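Local coordinates for esterase (Thermotoga maritima, PDB 3DOH), which probably hydrolyses carboxylic esters, as a thermostable esterase that joins an immunoglobulin-like domain to an alpha/beta-hydrolase domain, at residues 308-313 / 338-343; 316-321 / 346-351. One frame throughout, in Å; residues are numbered along the deposited sequence.

Contact 1. Residues 308-313 / 338-343; sequences DIPIWV and GGKVRY
The amide N of V313 donates to O of R342 over 2.8 Å, and the same carbonyl oxygen also receives the CA-H of W312. Together with R342 N to I311 O and I311 N to K340 O, this bond holds a parallel pairing in the alpha/beta-hydrolase sheet, between strands 311-316 and 341-346 of a beta-alpha-beta crossover; the axes of segments 311-313 and 341-343 run 18° apart. On one face of the sheet R342 lies over the indole of W312: its CB sits 3.7 Å from the centroid of the five-membered ring of W312, a CH-pi contact, and CD rests over the same ring system nearer the rim. The chain is extended as far as NE, and NH1 lies 3.4 Å from CZ3 of W312, with the guanidinium and indole planes 57° apart; E370 is a weak, long ion partner of that NH1. W374 meets the indole edge-to-face, and NE1 of W312 bonds to T344 OG1. On the other face, CD1 of Y343 approaches CB of V313 at 3.6 Å, and V331 of helix 325-336 packs on both residues. Just ahead of the strands, the bend of K340 at chi3 (84°) sets CE, and NZ beyond it donates to the backbone O of D308 at 3.1 Å.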
loop_
_atom_site.group_PDB
_atom_site.type_symbol
_atom_site.label_atom_id
_atom_site.label_comp_id
_atom_site.label_asym_id
_atom_site.label_seq_id
_atom_site.Cartn_x
_atom_site.Cartn_y
_atom_site.Cartn_z
ATOM N N ASP A 308 -19.854 52.844 -0.687
ATOM C CA ASP A 308 -18.507 53.301 -0.336
ATOM C C ASP A 308 -17.772 52.451 0.670
ATOM O O ASP A 308 -16.624 52.768 0.965
ATOM C CB ASP A 308 -18.524 54.719 0.240
ATOM C CG ASP A 308 -18.886 55.763 -0.777
ATOM O OD1 ASP A 308 -19.064 56.931 -0.339
ATOM O OD2 ASP A 308 -18.995 55.435 -1.994
ATOM N N ILE A 309 -18.407 51.409 1.201
ATOM C CA ILE A 309 -17.729 50.488 2.111
ATOM C C ILE A 309 -16.908 49.412 1.373
ATOM O O ILE A 309 -17.457 48.648 0.580
ATOM C CB ILE A 309 -18.736 49.853 3.075
ATOM C CG1 ILE A 309 -19.553 50.965 3.742
ATOM C CG2 ILE A 309 -18.020 48.999 4.118
ATOM C CD1 ILE A 309 -20.681 50.473 4.628
ATOM N N PRO A 310 -15.576 49.373 1.582
ATOM C CA PRO A 310 -14.799 48.233 1.005
ATOM C C PRO A 310 -15.291 46.867 1.511
ATOM O O PRO A 310 -15.430 46.657 2.715
ATOM C CB PRO A 310 -13.348 48.502 1.461
ATOM C CG PRO A 310 -13.304 50.024 1.767
ATOM C CD PRO A 310 -14.713 50.351 2.281
ATOM N N ILE A 311 -15.570 45.950 0.586
ATOM C CA ILE A 311 -16.200 44.690 0.941
ATOM C C ILE A 311 -15.521 43.585 0.161
ATOM O O ILE A 311 -15.384 43.681 -1.041
ATOM C CB ILE A 311 -17.735 44.718 0.566
ATOM C CG1 ILE A 311 -18.468 45.759 1.433
ATOM C CG2 ILE A 311 -18.369 43.324 0.689
ATOM C CD1 ILE A 311 -19.942 45.973 1.117
ATOM N N TRP A 312 -15.112 42.509 0.825
ATOM C CA TRP A 312 -14.540 41.382 0.102
ATOM C C TRP A 312 -15.390 40.166 0.450
ATOM O O TRP A 312 -15.344 39.647 1.565
ATOM C CB TRP A 312 -13.067 41.204 0.444
ATOM C CG TRP A 312 -12.358 40.188 -0.378
ATOM C CD1 TRP A 312 -12.921 39.183 -1.095
ATOM C CD2 TRP A 312 -10.936 40.035 -0.528
ATOM N NE1 TRP A 312 -11.948 38.424 -1.705
ATOM C CE2 TRP A 312 -10.721 38.929 -1.374
ATOM C CE3 TRP A 312 -9.825 40.732 -0.034
ATOM C CZ2 TRP A 312 -9.439 38.501 -1.746
ATOM C CZ3 TRP A 312 -8.540 40.307 -0.400
ATOM C CH2 TRP A 312 -8.363 39.202 -1.242
ATOM N N VAL A 313 -16.202 39.758 -0.515
ATOM C CA VAL A 313 -17.109 38.632 -0.383
ATOM C C VAL A 313 -16.405 37.290 -0.710
ATOM O O VAL A 313 -15.548 37.218 -1.590
ATOM C CB VAL A 313 -18.273 38.840 -1.353
ATOM C CG1 VAL A 313 -19.358 37.772 -1.177
ATOM C CG2 VAL A 313 -18.864 40.218 -1.174
ATOM N N GLY A 338 -20.494 51.088 -8.835
ATOM C CA GLY A 338 -19.262 51.791 -8.525
ATOM C C GLY A 338 -18.604 51.354 -7.227
ATOM O O GLY A 338 -17.622 51.954 -6.791
ATOM N N GLY A 339 -19.143 50.307 -6.608
ATOM C CA GLY A 339 -18.335 49.177 -6.165
ATOM C C GLY A 339 -17.581 49.338 -4.849
ATOM O O GLY A 339 -18.179 49.424 -3.776
ATOM N N LYS A 340 -16.256 49.380 -4.951
ATOM C CA LYS A 340 -15.302 49.032 -3.865
ATOM C C LYS A 340 -15.657 47.634 -3.281
ATOM O O LYS A 340 -15.877 47.489 -2.065
ATOM C CB LYS A 340 -15.249 50.117 -2.779
ATOM C CG LYS A 340 -15.174 51.562 -3.330
ATOM C CD LYS A 340 -15.253 52.622 -2.213
ATOM C CE LYS A 340 -13.880 52.919 -1.521
ATOM N NZ LYS A 340 -14.018 53.867 -0.339
ATOM N N VAL A 341 -15.696 46.624 -4.174
ATOM C CA VAL A 341 -16.027 45.235 -3.849
ATOM C C VAL A 341 -15.014 44.282 -4.467
ATOM O O VAL A 341 -14.732 44.404 -5.649
ATOM C CB VAL A 341 -17.450 44.843 -4.350
ATOM C CG1 VAL A 341 -17.530 44.866 -5.870
ATOM C CG2 VAL A 341 -17.861 43.486 -3.820
ATOM N N ARG A 342 -14.475 43.346 -3.671
ATOM C CA ARG A 342 -13.763 42.151 -4.164
ATOM C C ARG A 342 -14.569 40.872 -3.915
ATOM O O ARG A 342 -15.471 40.813 -3.057
ATOM C CB ARG A 342 -12.411 41.969 -3.498
ATOM C CG ARG A 342 -11.434 43.100 -3.668
ATOM C CD ARG A 342 -10.158 42.782 -2.910
ATOM N NE ARG A 342 -9.181 43.799 -3.229
ATOM C CZ ARG A 342 -7.855 43.658 -3.126
ATOM N NH1 ARG A 342 -7.308 42.514 -2.692
ATOM N NH2 ARG A 342 -7.075 44.692 -3.469
ATOM N N TYR A 343 -14.211 39.840 -4.674
ATOM C CA TYR A 343 -14.938 38.598 -4.711
ATOM C C TYR A 343 -14.046 37.487 -5.190
ATOM O O TYR A 343 -13.581 37.490 -6.343
ATOM C CB TYR A 343 -16.158 38.688 -5.635
ATOM C CG TYR A 343 -17.047 37.484 -5.572
ATOM C CD1 TYR A 343 -17.513 36.984 -4.343
ATOM C CD2 TYR A 343 -17.441 36.853 -6.729
ATOM C CE1 TYR A 343 -18.326 35.853 -4.295
ATOM C CE2 TYR A 343 -18.265 35.748 -6.706
ATOM C CZ TYR A 343 -18.715 35.237 -5.510
ATOM O OH TYR A 343 -19.546 34.096 -5.537
#

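Contact 2. Residues 316-321 / 346-351; sequences AEDDPV and YEKGFM. With SO4 (sulfate ion), chain D.
Backbone N of E317 donates to O of Y346 over 2.8 Å, a nearly straight bond with 166° at the hydrogen. Just before it, A316 and Y346 pair in parallel, and CB of A316 lies 4.0 Å from CB of Y346 and equally far from CG of M351. A second bond is made by a side chain: D318 has CG between its backbone N and carbonyl carbon (chi1 47°), and its OD2 accepts the amide of G349 at 3.0 Å, the donor standing above the carboxylate plane. G349 is the N-cap of helix 350-353. Each segment also makes a beta turn, type I closed by D319 N to A316 O, type II by F350 N to E347 O. The first turn follows the C-terminal end of strand 311-316, a place where alpha/beta-hydrolases can carry their catalytic acid; D319 fits that role, its OD2 bonded to H359 ND1, while OD1 accepts V321 N in an Asx turn and also V322 N. K348 N donates to O3 of a sulfate, probably from the crystallisation liquor, at 3.0 Å. OE1 of E317 lies 3.2 Å from CB of K348. The second subunit supplies R207 to the same sulfate, R198 in a salt bridge to the E347 carboxylate, and E84 as a weak, long ion partner of K348 NZ; within the chain, Y346 OH bonds to T365 OG1.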
loop_
_atom_site.group_PDB
_atom_site.type_symbol
_atom_site.label_atom_id
_atom_site.label_comp_id
_atom_site.label_asym_id
_atom_site.label_seq_id
_atom_site.Cartn_x
_atom_site.Cartn_y
_atom_site.Cartn_z
ATOM N N ALA A 316 -18.352 29.511 -1.767
ATOM C CA ALA A 316 -17.891 28.427 -2.632
ATOM C C ALA A 316 -19.006 28.139 -3.592
ATOM O O ALA A 316 -20.183 28.065 -3.185
ATOM C CB ALA A 316 -17.554 27.195 -1.844
ATOM N N GLU A 317 -18.618 27.955 -4.862
ATOM C CA GLU A 317 -19.542 27.669 -5.963
ATOM C C GLU A 317 -20.557 26.562 -5.664
ATOM O O GLU A 317 -21.742 26.682 -5.999
ATOM C CB GLU A 317 -18.745 27.290 -7.191
ATOM C CG GLU A 317 -19.610 27.175 -8.428
ATOM C CD GLU A 317 -20.266 25.811 -8.555
ATOM O OE1 GLU A 317 -19.861 24.866 -7.845
ATOM O OE2 GLU A 317 -21.199 25.678 -9.351
ATOM N N ASP A 318 -20.065 25.486 -5.055
ATOM C CA ASP A 318 -20.886 24.328 -4.730
ATOM C C ASP A 318 -21.329 24.275 -3.281
ATOM O O ASP A 318 -21.502 23.175 -2.771
ATOM C CB ASP A 318 -20.135 23.021 -5.044
ATOM C CG ASP A 318 -18.722 23.020 -4.525
ATOM O OD1 ASP A 318 -18.258 24.033 -3.950
ATOM O OD2 ASP A 318 -18.048 22.011 -4.710
ATOM N N ASP A 319 -21.483 25.427 -2.604
ATOM C CA ASP A 319 -22.062 25.426 -1.244
ATOM C C ASP A 319 -23.494 24.854 -1.325
ATOM O O ASP A 319 -24.339 25.446 -1.978
ATOM C CB ASP A 319 -22.045 26.837 -0.622
ATOM C CG ASP A 319 -22.642 26.890 0.809
ATOM O OD1 ASP A 319 -23.417 25.999 1.230
ATOM O OD2 ASP A 319 -22.361 27.875 1.518
ATOM N N PRO A 320 -23.755 23.694 -0.684
ATOM C CA PRO A 320 -25.068 23.068 -0.756
ATOM C C PRO A 320 -26.074 23.577 0.292
ATOM O O PRO A 320 -27.243 23.168 0.274
ATOM C CB PRO A 320 -24.756 21.608 -0.465
ATOM C CG PRO A 320 -23.655 21.673 0.522
ATOM C CD PRO A 320 -22.833 22.909 0.159
ATOM N N VAL A 321 -25.613 24.425 1.207
ATOM C CA VAL A 321 -26.450 24.986 2.276
ATOM C C VAL A 321 -26.938 26.404 1.888
ATOM O O VAL A 321 -28.134 26.690 1.977
ATOM C CB VAL A 321 -25.650 25.075 3.640
ATOM C CG1 VAL A 321 -26.469 25.771 4.753
ATOM C CG2 VAL A 321 -25.148 23.707 4.060
ATOM N N TYR A 346 -14.632 30.316 -4.541
ATOM C CA TYR A 346 -14.029 28.997 -4.599
ATOM C C TYR A 346 -14.721 28.038 -5.592
ATOM O O TYR A 346 -15.899 27.700 -5.420
ATOM C CB TYR A 346 -13.987 28.372 -3.183
ATOM C CG TYR A 346 -13.234 29.204 -2.166
ATOM C CD1 TYR A 346 -11.846 29.327 -2.245
ATOM C CD2 TYR A 346 -13.904 29.868 -1.132
ATOM C CE1 TYR A 346 -11.121 30.097 -1.336
ATOM C CE2 TYR A 346 -13.196 30.644 -0.194
ATOM C CZ TYR A 346 -11.793 30.747 -0.313
ATOM O OH TYR A 346 -11.055 31.498 0.564
ATOM N N GLU A 347 -13.966 27.625 -6.619
ATOM C CA GLU A 347 -14.416 26.656 -7.633
ATOM C C GLU A 347 -14.980 25.352 -7.049
ATOM O O GLU A 347 -14.453 24.821 -6.056
ATOM C CB GLU A 347 -13.251 26.232 -8.518
ATOM C CG GLU A 347 -12.768 27.208 -9.529
ATOM C CD GLU A 347 -11.600 26.593 -10.349
ATOM O OE1 GLU A 347 -10.464 26.534 -9.795
ATOM O OE2 GLU A 347 -11.824 26.153 -11.532
ATOM N N LYS A 348 -16.004 24.827 -7.728
ATOM C CA LYS A 348 -16.533 23.477 -7.487
ATOM C C LYS A 348 -15.412 22.491 -7.303
ATOM O O LYS A 348 -14.484 22.466 -8.105
ATOM C CB LYS A 348 -17.369 23.020 -8.673
ATOM C CG LYS A 348 -17.904 21.592 -8.536
ATOM C CD LYS A 348 -19.062 21.312 -9.472
ATOM C CE LYS A 348 -19.554 19.904 -9.254
ATOM N NZ LYS A 348 -20.422 19.851 -8.062
ATOM N N GLY A 349 -15.486 21.689 -6.249
ATOM C CA GLY A 349 -14.417 20.749 -5.962
ATOM C C GLY A 349 -13.223 21.261 -5.146
ATOM O O GLY A 349 -12.539 20.462 -4.485
ATOM N N PHE A 350 -12.954 22.567 -5.183
ATOM C CA PHE A 350 -11.818 23.118 -4.444
ATOM C C PHE A 350 -11.833 22.741 -2.943
ATOM O O PHE A 350 -10.787 22.385 -2.340
ATOM C CB PHE A 350 -11.750 24.636 -4.590
ATOM C CG PHE A 350 -10.783 25.285 -3.654
ATOM C CD1 PHE A 350 -9.532 25.672 -4.091
ATOM C CD2 PHE A 350 -11.114 25.504 -2.335
ATOM C CE1 PHE A 350 -8.616 26.293 -3.220
ATOM C CE2 PHE A 350 -10.212 26.098 -1.454
ATOM C CZ PHE A 350 -8.968 26.501 -1.892
ATOM N N MET A 351 -13.020 22.851 -2.350
ATOM C CA MET A 351 -13.177 22.580 -0.944
ATOM C C MET A 351 -12.917 21.099 -0.649
ATOM O O MET A 351 -12.033 20.792 0.187
ATOM C CB MET A 351 -14.555 23.023 -0.463
ATOM C CG MET A 351 -14.805 24.524 -0.601
ATOM S SD MET A 351 -13.835 25.521 0.552
ATOM C CE MET A 351 -14.718 25.200 2.047
HETATM S S SO4 D . -17.026 26.034 -11.348
HETATM O O1 SO4 D . -16.020 26.772 -12.163
HETATM O O2 SO4 D . -18.411 26.077 -11.785
HETATM O O3 SO4 D . -16.945 26.510 -9.962
HETATM O O4 SO4 D . -16.735 24.609 -11.463
#

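From the N terminus, the chain enters 308-313, continues along strand 311-316 into 316-321, passes through helix 325-336, and returns by 338-343 and strand 341-346 to 346-351. Contact 1 closes a loop of 24 residues when 338-343 meets 308-313; contact 2 closes another of the same length when 346-351 meets 316-321. The two loops cross, because the chain enters 316-321 before contact 1 is completed and leaves 338-343 before contact 2 is. The centres of the two contacts lie about 21 Å apart, towards the start and at and just beyond the end of one strand pair. Contact 1 thus joins the starts of these two strands, whereas contact 2 ties the turn bearing D319 to the beginning of helix 350-353.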